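Local coordinates for metallo-beta-lactamase domain-containing protein (Enterococcus faecalis, PDB 2AZ4), which is of unknown function but binds two zinc ions in a metallo-beta-lactamase fold and may act as an RNA-binding exonuclease, at residues 5-13 with 22-33; 262-272 with 285-295. All coordinates share one frame; numbering follows the deposited sequence.

Interaction 1: residues 5-13 with 22-33; sequences AKTTVTFHS and VIEVAYKDAHIF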
loop_
_atom_site.group_PDB
_atom_site.type_symbol
_atom_site.label_atom_id
_atom_site.label_comp_id
_atom_site.label_asym_id
_atom_site.label_seq_id
_atom_site.Cartn_x
_atom_site.Cartn_y
_atom_site.Cartn_z
ATOM N N ALA A 5 23.324 22.360 -15.970
ATOM C CA ALA A 5 22.304 21.303 -16.251
ATOM C C ALA A 5 21.130 21.420 -15.284
ATOM O O ALA A 5 21.312 21.633 -14.083
ATOM C CB ALA A 5 22.928 19.918 -16.177
ATOM N N LYS A 6 19.927 21.285 -15.826
ATOM C CA LYS A 6 18.711 21.451 -15.053
ATOM C C LYS A 6 18.259 20.117 -14.440
ATOM O O LYS A 6 18.541 19.044 -14.987
ATOM C CB LYS A 6 17.615 22.066 -15.929
ATOM C CG LYS A 6 17.980 23.438 -16.536
ATOM C CD LYS A 6 17.989 24.566 -15.488
ATOM C CE LYS A 6 18.385 25.930 -16.082
ATOM N NZ LYS A 6 19.768 26.356 -15.694
ATOM N N THR A 7 17.612 20.200 -13.283
ATOM C CA THR A 7 16.922 19.061 -12.682
ATOM C C THR A 7 15.452 19.265 -13.038
ATOM O O THR A 7 14.865 20.291 -12.699
ATOM C CB THR A 7 17.150 18.974 -11.143
ATOM O OG1 THR A 7 18.540 18.754 -10.859
ATOM C CG2 THR A 7 16.348 17.825 -10.528
ATOM N N THR A 8 14.857 18.324 -13.756
ATOM C CA THR A 8 13.447 18.459 -14.130
ATOM C C THR A 8 12.579 17.375 -13.468
ATOM O O THR A 8 12.915 16.191 -13.523
ATOM C CB THR A 8 13.263 18.413 -15.673
ATOM O OG1 THR A 8 14.116 19.387 -16.280
ATOM C CG2 THR A 8 11.811 18.739 -16.071
ATOM N N VAL A 9 11.474 17.797 -12.864
ATOM C CA VAL A 9 10.462 16.921 -12.293
ATOM C C VAL A 9 9.206 16.951 -13.173
ATOM O O VAL A 9 8.673 18.028 -13.449
ATOM C CB VAL A 9 10.059 17.382 -10.862
ATOM C CG1 VAL A 9 9.206 16.347 -10.173
ATOM C CG2 VAL A 9 11.279 17.713 -10.000
ATOM N N THR A 10 8.728 15.782 -13.598
ATOM C CA THR A 10 7.562 15.679 -14.468
ATOM C C THR A 10 6.509 14.843 -13.798
ATOM O O THR A 10 6.797 13.722 -13.361
ATOM C CB THR A 10 7.853 14.988 -15.810
ATOM O OG1 THR A 10 8.981 15.585 -16.447
ATOM C CG2 THR A 10 6.642 15.103 -16.754
ATOM N N PHE A 11 5.291 15.369 -13.753
ATOM C CA PHE A 11 4.148 14.680 -13.155
ATOM C C PHE A 11 3.342 13.965 -14.231
ATOM O O PHE A 11 2.327 14.466 -14.732
ATOM C CB PHE A 11 3.309 15.652 -12.320
ATOM C CG PHE A 11 4.085 16.249 -11.184
ATOM C CD1 PHE A 11 4.052 15.656 -9.905
ATOM C CD2 PHE A 11 4.903 17.372 -11.393
ATOM C CE1 PHE A 11 4.812 16.180 -8.860
ATOM C CE2 PHE A 11 5.668 17.902 -10.350
ATOM C CZ PHE A 11 5.624 17.301 -9.078
ATOM N N HIS A 12 3.842 12.790 -14.603
ATOM C CA HIS A 12 3.276 12.008 -15.696
ATOM C C HIS A 12 1.867 11.528 -15.447
ATOM O O HIS A 12 1.075 11.482 -16.380
ATOM C CB HIS A 12 4.188 10.801 -16.002
ATOM C CG HIS A 12 5.499 11.178 -16.632
ATOM N ND1 HIS A 12 5.587 11.702 -17.905
ATOM C CD2 HIS A 12 6.772 11.088 -16.173
ATOM C CE1 HIS A 12 6.857 11.917 -18.206
ATOM N NE2 HIS A 12 7.596 11.572 -17.162
ATOM N N SER A 13 1.540 11.169 -14.198
ATOM C CA SER A 13 0.321 10.418 -13.923
ATOM C C SER A 13 -0.082 10.516 -12.465
ATOM O O SER A 13 0.738 10.808 -11.606
ATOM C CB SER A 13 0.563 8.941 -14.274
ATOM O OG SER A 13 -0.618 8.177 -14.257
ATOM N N VAL A 22 2.978 8.638 -10.997
ATOM C CA VAL A 22 4.222 8.320 -11.673
ATOM C C VAL A 22 4.891 9.662 -11.910
ATOM O O VAL A 22 4.391 10.501 -12.677
ATOM C CB VAL A 22 4.016 7.562 -13.013
ATOM C CG1 VAL A 22 5.351 7.283 -13.682
ATOM C CG2 VAL A 22 3.211 6.250 -12.807
ATOM N N ILE A 23 6.009 9.861 -11.229
ATOM C CA ILE A 23 6.764 11.078 -11.337
ATOM C C ILE A 23 8.130 10.693 -11.840
ATOM O O ILE A 23 8.664 9.647 -11.453
ATOM C CB ILE A 23 6.837 11.802 -9.954
ATOM C CG1 ILE A 23 5.425 12.269 -9.544
ATOM C CG2 ILE A 23 7.848 12.916 -9.953
ATOM C CD1 ILE A 23 5.282 12.595 -8.048
ATOM N N GLU A 24 8.664 11.546 -12.704
ATOM C CA GLU A 24 10.019 11.445 -13.209
ATOM C C GLU A 24 10.880 12.569 -12.669
ATOM O O GLU A 24 10.455 13.730 -12.611
ATOM C CB GLU A 24 10.027 11.513 -14.735
ATOM C CG GLU A 24 11.417 11.435 -15.332
ATOM C CD GLU A 24 11.409 11.551 -16.849
ATOM O OE1 GLU A 24 10.319 11.684 -17.434
ATOM O OE2 GLU A 24 12.497 11.516 -17.456
ATOM N N VAL A 25 12.089 12.210 -12.276
ATOM C CA VAL A 25 13.109 13.174 -11.917
ATOM C C VAL A 25 14.278 12.908 -12.838
ATOM O O VAL A 25 14.790 11.790 -12.881
ATOM C CB VAL A 25 13.542 13.090 -10.430
ATOM C CG1 VAL A 25 14.633 14.137 -10.143
ATOM C CG2 VAL A 25 12.347 13.355 -9.512
ATOM N N ALA A 26 14.666 13.925 -13.601
ATOM C CA ALA A 26 15.747 13.800 -14.591
ATOM C C ALA A 26 16.848 14.845 -14.409
ATOM O O ALA A 26 16.574 16.011 -14.109
ATOM C CB ALA A 26 15.192 13.888 -15.987
ATOM N N TYR A 27 18.082 14.392 -14.616
ATOM C CA TYR A 27 19.286 15.197 -14.512
ATOM C C TYR A 27 20.361 14.596 -15.419
ATOM O O TYR A 27 20.741 13.430 -15.249
ATOM C CB TYR A 27 19.826 15.215 -13.077
ATOM C CG TYR A 27 21.041 16.111 -12.918
ATOM C CD1 TYR A 27 20.899 17.499 -12.862
ATOM C CD2 TYR A 27 22.324 15.574 -12.824
ATOM C CE1 TYR A 27 22.002 18.336 -12.714
ATOM C CE2 TYR A 27 23.441 16.404 -12.693
ATOM C CZ TYR A 27 23.264 17.788 -12.630
ATOM O OH TYR A 27 24.348 18.614 -12.470
ATOM N N LYS A 28 20.849 15.416 -16.352
ATOM C CA LYS A 28 21.801 15.006 -17.400
ATOM C C LYS A 28 21.287 13.752 -18.110
ATOM O O LYS A 28 20.152 13.742 -18.567
ATOM C CB LYS A 28 23.229 14.836 -16.861
ATOM C CG LYS A 28 23.908 16.136 -16.438
ATOM C CD LYS A 28 25.289 15.825 -15.891
ATOM C CE LYS A 28 26.184 17.043 -15.871
ATOM N NZ LYS A 28 27.524 16.692 -15.284
ATOM N N ASP A 29 22.103 12.706 -18.192
ATOM C CA ASP A 29 21.679 11.467 -18.839
ATOM C C ASP A 29 21.104 10.408 -17.882
ATOM O O ASP A 29 21.082 9.205 -18.206
ATOM C CB ASP A 29 22.814 10.880 -19.681
ATOM C CG ASP A 29 24.052 10.572 -18.876
ATOM O OD1 ASP A 29 24.082 10.832 -17.651
ATOM O OD2 ASP A 29 25.014 10.061 -19.498
ATOM N N ALA A 30 20.617 10.852 -16.728
ATOM C CA ALA A 30 19.930 9.939 -15.828
ATOM C C ALA A 30 18.511 10.387 -15.496
ATOM O O ALA A 30 18.199 11.595 -15.473
ATOM C CB ALA A 30 20.757 9.703 -14.546
ATOM N N HIS A 31 17.640 9.407 -15.268
ATOM C CA HIS A 31 16.311 9.704 -14.755
ATOM C C HIS A 31 15.756 8.572 -13.912
ATOM O O HIS A 31 16.100 7.403 -14.120
ATOM C CB HIS A 31 15.328 10.186 -15.868
ATOM C CG HIS A 31 15.027 9.185 -16.946
ATOM N ND1 HIS A 31 15.706 7.992 -17.096
ATOM C CD2 HIS A 31 14.117 9.224 -17.952
ATOM C CE1 HIS A 31 15.216 7.336 -18.138
ATOM N NE2 HIS A 31 14.248 8.058 -18.667
ATOM N N ILE A 32 14.942 8.945 -12.934
ATOM C CA ILE A 32 14.260 8.005 -12.060
ATOM C C ILE A 32 12.753 8.225 -12.130
ATOM O O ILE A 32 12.292 9.303 -12.518
ATOM C CB ILE A 32 14.729 8.094 -10.590
ATOM C CG1 ILE A 32 14.391 9.464 -9.987
ATOM C CG2 ILE A 32 16.206 7.769 -10.510
ATOM C CD1 ILE A 32 14.657 9.597 -8.481
ATOM N N PHE A 33 12.003 7.182 -11.800
ATOM C CA PHE A 33 10.552 7.228 -11.804
ATOM C C PHE A 33 10.079 6.587 -10.506
ATOM O O PHE A 33 10.777 5.720 -9.963
ATOM C CB PHE A 33 9.947 6.442 -12.990
ATOM C CG PHE A 33 10.331 6.977 -14.381
ATOM C CD1 PHE A 33 9.418 7.701 -15.141
ATOM C CD2 PHE A 33 11.571 6.711 -14.930
ATOM C CE1 PHE A 33 9.769 8.182 -16.433
ATOM C CE2 PHE A 33 11.931 7.200 -16.218
ATOM C CZ PHE A 33 11.018 7.925 -16.954
HETATM O O HOH W 1 20.082 18.055 -17.060
HETATM O O HOH W 2 9.677 14.141 -18.893
#
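The imidazole of H12 reaches over to the carboxylate of E24 on the adjacent strand, with 2.7 Å between H12 NE2 and E24 OE1. NE2 donates along a nearly straight path to the anti lone pair of OE1, which lies only 4° out of the imidazole plane; the ring and carboxylate planes are themselves just 20° apart. E24 gets there fully extended, its CG anti to the backbone N, and its CB also meets the rim of the imidazole. T10 CG2 lies over one face of that ring, while a water sits within hydrogen-bonding distance of both T10 OG1 and E24 OE1. The bond to NE2 should fix the rotation of the ring.

On the side of the sheet occupied by T7, V9, F11, I23, V25 and Y27 the contact is mostly apolar. F11 and I23 run alongside each other in the same sense, with F11 CD1 3.7 Å from I23 CG1; V9 CG1 touches I23 CG2 at the same distance. M214 of strand 212-216 packs against V9, F11 and I23, so this side faces the second sheet. Toward the A5/Y27 end, T7 OG1 meets the Y27 ring 3.3 Å from CD1 and hydrogen-bonds to T179, and A5 CB rests 3.9 Å from Y27 CE1.

The two strands run antiparallel at 164°, with paired backbone bonds T8–A26 and T10–E24, such as the 2.9 Å from T10 N to E24 O. At the S13/V22 end H12 and S13 both face V22, a classic beta bulge within the first beta hairpin of the metallo-beta-lactamase fold.

Interaction 2: residues 262-272 with 285-295; sequences PANVERFAKII and MAALLLEVFGI
Helices 265-274 and 283-293, beside the parallel six-stranded sheet, pack nearly at right angles (segments 265-272 and 285-293 cross at -96°, their axes 10.4 Å apart at the closest), and V265 forms the knob in a knobs-into-holes contact, set among M285, L288, L289 and F293. Its two methyls divide the hole: CG1, anti to the backbone N (chi1 -163°), meets L289 CD1 and F293 CE2, while CG2 turns to L288 CD2, 4.1 Å away. The side chain of V265 runs antiparallel to those of L289 and F293, so they touch along their flanks.

M285 makes the second main contact, a Met-aromatic one. Its chain, kinked about both CB-CG and CG-SD, lies over one face of the F268 ring, with SD 4.0 Å from the ring centroid and 15° off the normal. CG lies over the same face in a CH-pi contact, and CE meets F268 CD2. SD also touches P262 CB at 3.7 Å.

Farther along, I272 and L289 meet end-on through their terminal methyls, which are tightly packed, CD1 of I272 being 3.3 Å from CD2 of L289. A269 offers only CB, which lies 4.1 Å from F293 CE2 and also touches I295 CD1. The F293 ring stands roughly perpendicular to the course of the E266 side chain, with F293 CZ 3.5 Å from E266 CG.

The ring of F293 also makes an edge-to-face contact with Y170. I119 of helix 114-123 covers V265, whereas Q331 of strand 328-331 lies against both F268 and M285.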
loop_
_atom_site.group_PDB
_atom_site.type_symbol
_atom_site.label_atom_id
_atom_site.label_comp_id
_atom_site.label_asym_id
_atom_site.label_seq_id
_atom_site.Cartn_x
_atom_site.Cartn_y
_atom_site.Cartn_z
ATOM N N PRO A 262 -3.596 -8.261 3.969
ATOM C CA PRO A 262 -2.313 -8.964 4.212
ATOM C C PRO A 262 -1.027 -8.119 4.223
ATOM O O PRO A 262 -0.040 -8.503 4.860
ATOM C CB PRO A 262 -2.246 -10.004 3.071
ATOM C CG PRO A 262 -3.623 -10.108 2.543
ATOM C CD PRO A 262 -4.230 -8.736 2.721
ATOM N N ALA A 263 -1.025 -6.992 3.524
ATOM C CA ALA A 263 0.130 -6.091 3.566
ATOM C C ALA A 263 0.376 -5.484 4.961
ATOM O O ALA A 263 1.492 -5.055 5.259
ATOM C CB ALA A 263 0.021 -4.996 2.485
ATOM N N ASN A 264 -0.652 -5.460 5.812
ATOM C CA ASN A 264 -0.476 -4.986 7.202
ATOM C C ASN A 264 0.002 -6.089 8.132
ATOM O O ASN A 264 -0.693 -6.492 9.079
ATOM C CB ASN A 264 -1.756 -4.333 7.755
ATOM C CG ASN A 264 -1.462 -3.365 8.871
ATOM O OD1 ASN A 264 -0.407 -3.438 9.516
ATOM N ND2 ASN A 264 -2.390 -2.441 9.113
ATOM N N VAL A 265 1.220 -6.562 7.882
ATOM C CA VAL A 265 1.736 -7.748 8.561
ATOM C C VAL A 265 1.900 -7.483 10.056
ATOM O O VAL A 265 1.667 -8.361 10.876
ATOM C CB VAL A 265 3.066 -8.217 7.963
ATOM C CG1 VAL A 265 3.339 -9.640 8.391
ATOM C CG2 VAL A 265 3.005 -8.210 6.432
ATOM N N GLU A 266 2.283 -6.257 10.405
ATOM C CA GLU A 266 2.488 -5.911 11.812
ATOM C C GLU A 266 1.218 -5.903 12.634
ATOM O O GLU A 266 1.275 -6.160 13.832
ATOM C CB GLU A 266 3.185 -4.561 11.949
ATOM C CG GLU A 266 4.690 -4.624 11.863
ATOM C CD GLU A 266 5.327 -3.357 12.423
ATOM O OE1 GLU A 266 5.460 -3.247 13.666
ATOM O OE2 GLU A 266 5.649 -2.464 11.620
ATOM N N ARG A 267 0.084 -5.561 12.023
ATOM C CA ARG A 267 -1.183 -5.672 12.733
ATOM C C ARG A 267 -1.447 -7.144 13.075
ATOM O O ARG A 267 -1.809 -7.457 14.205
ATOM C CB ARG A 267 -2.358 -5.073 11.944
ATOM C CG ARG A 267 -3.697 -5.189 12.680
ATOM C CD ARG A 267 -4.887 -4.531 11.950
ATOM N NE ARG A 267 -4.664 -3.106 11.690
ATOM C CZ ARG A 267 -5.487 -2.340 10.972
ATOM N NH1 ARG A 267 -6.607 -2.858 10.475
ATOM N NH2 ARG A 267 -5.194 -1.058 10.745
ATOM N N PHE A 268 -1.257 -8.046 12.110
ATOM C CA PHE A 268 -1.397 -9.490 12.400
ATOM C C PHE A 268 -0.458 -9.937 13.507
ATOM O O PHE A 268 -0.894 -10.579 14.472
ATOM C CB PHE A 268 -1.193 -10.322 11.144
ATOM C CG PHE A 268 -2.366 -10.300 10.224
ATOM C CD1 PHE A 268 -3.417 -11.231 10.385
ATOM C CD2 PHE A 268 -2.459 -9.340 9.204
ATOM C CE1 PHE A 268 -4.521 -11.233 9.516
ATOM C CE2 PHE A 268 -3.574 -9.322 8.334
ATOM C CZ PHE A 268 -4.604 -10.273 8.482
ATOM N N ALA A 269 0.813 -9.555 13.383
ATOM C CA ALA A 269 1.815 -9.789 14.429
ATOM C C ALA A 269 1.379 -9.303 15.806
ATOM O O ALA A 269 1.519 -10.035 16.806
ATOM C CB ALA A 269 3.182 -9.196 14.020
ATOM N N LYS A 270 0.848 -8.082 15.881
ATOM C CA LYS A 270 0.365 -7.532 17.164
ATOM C C LYS A 270 -0.829 -8.266 17.723
ATOM O O LYS A 270 -0.947 -8.460 18.949
ATOM C CB LYS A 270 0.015 -6.038 17.053
ATOM C CG LYS A 270 1.182 -5.155 16.650
ATOM C CD LYS A 270 2.261 -5.111 17.756
ATOM C CE LYS A 270 3.629 -4.690 17.214
ATOM N NZ LYS A 270 4.530 -4.181 18.306
ATOM N N ILE A 271 -1.752 -8.643 16.845
ATOM C CA ILE A 271 -2.898 -9.429 17.279
ATOM C C ILE A 271 -2.417 -10.740 17.927
ATOM O O ILE A 271 -2.849 -11.088 19.025
ATOM C CB ILE A 271 -3.938 -9.638 16.121
ATOM C CG1 ILE A 271 -4.626 -8.306 15.819
ATOM C CG2 ILE A 271 -4.985 -10.702 16.491
ATOM C CD1 ILE A 271 -5.325 -8.262 14.473
ATOM N N ILE A 272 -1.523 -11.451 17.245
ATOM C CA ILE A 272 -0.908 -12.670 17.775
ATOM C C ILE A 272 -0.254 -12.443 19.148
ATOM O O ILE A 272 -0.402 -13.265 20.065
ATOM C CB ILE A 272 0.114 -13.227 16.747
ATOM C CG1 ILE A 272 -0.626 -13.690 15.490
ATOM C CG2 ILE A 272 0.951 -14.354 17.333
ATOM C CD1 ILE A 272 0.285 -14.080 14.345
ATOM N N MET A 285 -1.330 -16.332 4.871
ATOM C CA MET A 285 -1.041 -15.260 5.820
ATOM C C MET A 285 0.003 -15.702 6.867
ATOM O O MET A 285 0.923 -14.936 7.205
ATOM C CB MET A 285 -2.311 -14.726 6.495
ATOM C CG MET A 285 -2.089 -13.402 7.262
ATOM S SD MET A 285 -1.680 -11.994 6.163
ATOM C CE MET A 285 -0.273 -11.348 7.060
ATOM N N ALA A 286 -0.150 -16.915 7.386
ATOM C CA ALA A 286 0.835 -17.500 8.288
ATOM C C ALA A 286 2.194 -17.572 7.617
ATOM O O ALA A 286 3.216 -17.260 8.230
ATOM C CB ALA A 286 0.389 -18.896 8.747
ATOM N N ALA A 287 2.210 -17.979 6.356
ATOM C CA ALA A 287 3.466 -18.134 5.633
ATOM C C ALA A 287 4.194 -16.803 5.440
ATOM O O ALA A 287 5.422 -16.741 5.586
ATOM C CB ALA A 287 3.230 -18.815 4.286
ATOM N N LEU A 288 3.439 -15.762 5.074
ATOM C CA LEU A 288 3.960 -14.389 4.962
ATOM C C LEU A 288 4.554 -13.911 6.294
ATOM O O LEU A 288 5.632 -13.309 6.345
ATOM C CB LEU A 288 2.845 -13.415 4.525
ATOM C CG LEU A 288 3.278 -11.963 4.219
ATOM C CD1 LEU A 288 4.481 -11.891 3.233
ATOM C CD2 LEU A 288 2.076 -11.163 3.695
ATOM N N LEU A 289 3.831 -14.173 7.372
ATOM C CA LEU A 289 4.296 -13.804 8.703
ATOM C C LEU A 289 5.615 -14.471 9.050
ATOM O O LEU A 289 6.509 -13.861 9.688
ATOM C CB LEU A 289 3.263 -14.238 9.720
ATOM C CG LEU A 289 3.443 -13.621 11.085
ATOM C CD1 LEU A 289 2.911 -12.207 11.068
ATOM C CD2 LEU A 289 2.663 -14.447 12.054
ATOM N N LEU A 290 5.722 -15.734 8.655
ATOM C CA LEU A 290 6.916 -16.526 8.904
ATOM C C LEU A 290 8.048 -15.933 8.079
ATOM O O LEU A 290 9.143 -15.747 8.578
ATOM C CB LEU A 290 6.684 -18.002 8.545
ATOM C CG LEU A 290 7.881 -18.974 8.594
ATOM C CD1 LEU A 290 8.522 -19.026 9.999
ATOM C CD2 LEU A 290 7.456 -20.367 8.136
ATOM N N GLU A 291 7.758 -15.594 6.828
ATOM C CA GLU A 291 8.777 -15.065 5.930
ATOM C C GLU A 291 9.338 -13.712 6.398
ATOM O O GLU A 291 10.553 -13.521 6.448
ATOM C CB GLU A 291 8.218 -14.941 4.509
ATOM C CG GLU A 291 9.291 -14.565 3.511
ATOM C CD GLU A 291 8.734 -14.269 2.145
ATOM O OE1 GLU A 291 7.517 -14.464 1.956
ATOM O OE2 GLU A 291 9.515 -13.831 1.266
ATOM N N VAL A 292 8.438 -12.803 6.772
ATOM C CA VAL A 292 8.780 -11.444 7.187
ATOM C C VAL A 292 9.347 -11.343 8.622
ATOM O O VAL A 292 10.324 -10.629 8.855
ATOM C CB VAL A 292 7.540 -10.486 6.995
ATOM C CG1 VAL A 292 7.806 -9.112 7.571
ATOM C CG2 VAL A 292 7.201 -10.344 5.518
ATOM N N PHE A 293 8.727 -12.035 9.579
ATOM C CA PHE A 293 9.070 -11.904 10.999
ATOM C C PHE A 293 9.647 -13.141 11.680
ATOM O O PHE A 293 10.065 -13.066 12.843
ATOM C CB PHE A 293 7.849 -11.446 11.807
ATOM C CG PHE A 293 7.429 -10.035 11.530
ATOM C CD1 PHE A 293 8.340 -8.991 11.631
ATOM C CD2 PHE A 293 6.126 -9.744 11.170
ATOM C CE1 PHE A 293 7.954 -7.689 11.382
ATOM C CE2 PHE A 293 5.737 -8.433 10.899
ATOM C CZ PHE A 293 6.647 -7.411 11.010
ATOM N N GLY A 294 9.653 -14.272 10.989
ATOM C CA GLY A 294 10.022 -15.544 11.618
ATOM C C GLY A 294 9.013 -16.006 12.664
ATOM O O GLY A 294 9.322 -16.860 13.488
ATOM N N ILE A 295 7.806 -15.440 12.635
ATOM C CA ILE A 295 6.789 -15.792 13.613
ATOM C C ILE A 295 6.023 -17.032 13.145
ATOM O O ILE A 295 5.643 -17.140 11.983
ATOM C CB ILE A 295 5.864 -14.609 13.927
ATOM C CG1 ILE A 295 6.625 -13.571 14.756
ATOM C CG2 ILE A 295 4.604 -15.080 14.700
ATOM C CD1 ILE A 295 5.874 -12.228 14.916
#

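How the interactions relate
Following the chain from the N terminus, interaction 1 comes first: residues 5-13 and 22-33 close a short loop of eight residues, and the last strand goes on to pair with strand 85-89, while strand 426-428 near the C terminus joins the other side of strand 7-13. Interaction 2 opens much later; twelve residues, with strand 278-282 among them, separate its two segments. The two neither nest nor cross; they are in series and on opposite sides of the chain's centre, with nearest atoms about 19 Å apart. One belongs to the first mixed sheet, the other to helices beside the parallel sheet, and the side chains of I23 and P262 are each about 12 Å from a bound zinc ion.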